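Local coordinates for SusD superfamily protein (Parabacteroides distasonis, PDB 3OTN) that probably binds carbohydrate nutrients at the bacterial outer membrane, at residues Y448-N451 against V455-E458. Residues are numbered along the deposited sequence; the frame is centred on the assembly and turned at random. Where two conformers were deposited one is given.
Sequences YKTN and VYTE
The carbonyl O of Tyr448 takes up two donors from segment 455-458. Tyr456 N gives it a nearly straight hydrogen bond, 2.8 Å long with 164° at the hydrogen and lying in the carbonyl plane, while Val455 CA brings a weaker C-H...O contact to the same Tyr448 O at 3.2 Å. Alongside this bond the two tyrosine rings meet in a T-shaped stack: the CD2 edge of Tyr448 points over the centre of the Tyr456 face, with the planes at 79° and the centroids 5.5 Å apart. Tyr448 CG lies anti to the backbone N (chi1 177°), which carries that edge across to its partner. Lys449 and Val455 form a single beta bridge between antiparallel segments, the chain doubling back inside the long loop between strand 442-444 and helix 467-472, within the RagB/SusD family region. Thr450 stands across the Tyr456 ring at about a right angle, its CG2 coming in obliquely at Tyr456 CE1 in a tight contact of 3.2 Å. A threonine serves two roles at this place, since its methyl reaches the aromatic ring while OG1 hydrogen-bonds forward to Trp452 N within the turn. Tyrosine likewise suits position 456: the buried ring packs against Ile434 of strand 433-435, and its hydroxyl is satisfied by Met51 O. On the exposed side, Lys449 rests only its aliphatic CG near Val455 CG2, 4.2 Å away.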
ATOM      1  N   TYR A 448       6.700  -3.651  22.136  1.00 32.26           N
ATOM      2  CA  TYR A 448       6.656  -2.194  21.834  1.00 32.98           C
ATOM      3  C   TYR A 448       5.550  -1.476  22.632  1.00 35.17           C
ATOM      4  O   TYR A 448       4.402  -1.945  22.662  1.00 30.23           O
ATOM      5  CB  TYR A 448       6.419  -1.934  20.352  1.00 31.64           C
ATOM      6  CG  TYR A 448       6.294  -0.469  19.975  1.00 34.96           C
ATOM      7  CD1 TYR A 448       7.397   0.387  20.039  1.00 33.58           C
ATOM      8  CD2 TYR A 448       5.069   0.053  19.512  1.00 39.78           C
ATOM      9  CE1 TYR A 448       7.290   1.742  19.687  1.00 35.10           C
ATOM     10  CE2 TYR A 448       4.935   1.413  19.143  1.00 32.77           C
ATOM     11  CZ  TYR A 448       6.048   2.242  19.232  1.00 40.40           C
ATOM     12  OH  TYR A 448       5.911   3.556  18.863  1.00 31.98           O
ATOM     13  N   LYS A 449       5.911  -0.353  23.258  1.00 38.14           N
ATOM     14  CA  LYS A 449       4.977   0.508  24.006  1.00 40.37           C
ATOM     15  C   LYS A 449       4.682   1.753  23.183  1.00 40.47           C
ATOM     16  O   LYS A 449       5.611   2.450  22.731  1.00 39.41           O
ATOM     17  CB  LYS A 449       5.562   0.928  25.331  1.00 41.83           C
ATOM     18  CG  LYS A 449       4.538   1.535  26.295  1.00 52.19           C
ATOM     19  CD  LYS A 449       5.101   1.640  27.726  1.00 58.24           C
ATOM     20  CE  LYS A 449       6.252   2.652  27.806  1.00 64.66           C
ATOM     21  NZ  LYS A 449       6.736   2.913  29.205  1.00 67.01           N
ATOM     22  N   THR A 450       3.399   2.047  22.979  1.00 38.62           N
ATOM     23  CA  THR A 450       3.031   3.138  22.076  1.00 37.37           C
ATOM     24  C   THR A 450       3.086   4.441  22.845  1.00 38.04           C
ATOM     25  O   THR A 450       3.225   4.433  24.077  1.00 37.98           O
ATOM     26  CB  THR A 450       1.613   2.991  21.509  1.00 33.82           C
ATOM     27  OG1 THR A 450       0.669   3.076  22.583  1.00 33.16           O
ATOM     28  CG2 THR A 450       1.451   1.677  20.787  1.00 33.88           C
ATOM     29  N   ASN A 451       2.946   5.550  22.103  1.00 38.84           N
ATOM     30  CA  ASN A 451       2.812   6.910  22.691  1.00 38.85           C
ATOM     31  C   ASN A 451       1.743   6.999  23.783  1.00 38.80           C
ATOM     32  O   ASN A 451       1.866   7.812  24.696  1.00 37.11           O
ATOM     33  CB  ASN A 451       2.487   7.961  21.603  1.00 38.05           C
ATOM     34  CG  ASN A 451       3.604   8.119  20.579  1.00 39.39           C
ATOM     35  OD1 ASN A 451       4.736   7.794  20.871  1.00 30.20           O
ATOM     36  ND2 ASN A 451       3.279   8.625  19.373  1.00 25.46           N
ATOM     37  N   VAL A 455       0.918  -1.849  25.053  1.00 29.46           N
ATOM     38  CA  VAL A 455       2.027  -2.738  24.714  1.00 30.29           C
ATOM     39  C   VAL A 455       1.588  -3.781  23.689  1.00 26.78           C
ATOM     40  O   VAL A 455       0.598  -4.487  23.897  1.00 28.54           O
ATOM     41  CB  VAL A 455       2.632  -3.412  25.989  1.00 34.00           C
ATOM     42  CG1 VAL A 455       3.741  -4.378  25.593  1.00 30.02           C
ATOM     43  CG2 VAL A 455       3.174  -2.335  26.978  1.00 32.90           C
ATOM     44  N   TYR A 456       2.306  -3.868  22.568  1.00 25.43           N
ATOM     45  CA  TYR A 456       1.973  -4.820  21.508  1.00 23.02           C
ATOM     46  C   TYR A 456       2.344  -6.236  21.929  1.00 24.95           C
ATOM     47  O   TYR A 456       3.373  -6.450  22.589  1.00 23.47           O
ATOM     48  CB  TYR A 456       2.662  -4.446  20.194  1.00 26.15           C
ATOM     49  CG  TYR A 456       2.079  -3.233  19.465  1.00 25.54           C
ATOM     50  CD1 TYR A 456       1.258  -2.305  20.112  1.00 35.26           C
ATOM     51  CD2 TYR A 456       2.382  -2.988  18.137  1.00 25.52           C
ATOM     52  CE1 TYR A 456       0.754  -1.196  19.440  1.00 34.04           C
ATOM     53  CE2 TYR A 456       1.884  -1.863  17.454  1.00 24.61           C
ATOM     54  CZ  TYR A 456       1.089  -0.967  18.117  1.00 32.31           C
ATOM     55  OH  TYR A 456       0.610   0.141  17.482  1.00 32.00           O
ATOM     56  N   THR A 457       1.471  -7.179  21.582  1.00 23.04           N
ATOM     57  CA  THR A 457       1.652  -8.588  21.829  1.00 22.75           C
ATOM     58  C   THR A 457       1.562  -9.361  20.513  1.00 23.84           C
ATOM     59  O   THR A 457       1.385  -8.764  19.427  1.00 27.31           O
ATOM     60  CB  THR A 457       0.571  -9.098  22.794  1.00 24.07           C
ATOM     61  OG1 THR A 457      -0.707  -9.180  22.125  1.00 22.86           O
ATOM     62  CG2 THR A 457       0.477  -8.200  24.065  1.00 26.86           C
ATOM     63  N   GLU A 458       1.647 -10.690  20.596  1.00 25.32           N
ATOM     64  CA  GLU A 458       1.465 -11.573  19.439  0.50 26.74           C
ATOM     65  C   GLU A 458       0.124 -11.310  18.701  1.00 24.05           C
ATOM     66  O   GLU A 458       0.030 -11.436  17.464  1.00 23.12           O
ATOM     67  CB  GLU A 458       1.573 -13.047  19.877  0.50 28.59           C
ATOM     68  CG  GLU A 458       2.967 -13.502  20.380  0.50 32.59           C
ATOM     69  CD  GLU A 458       3.279 -13.214  21.873  0.50 32.39           C
ATOM     70  OE1 GLU A 458       2.514 -12.516  22.597  0.50 25.86           O
ATOM     71  OE2 GLU A 458       4.338 -13.697  22.307  0.50 30.09           O
TER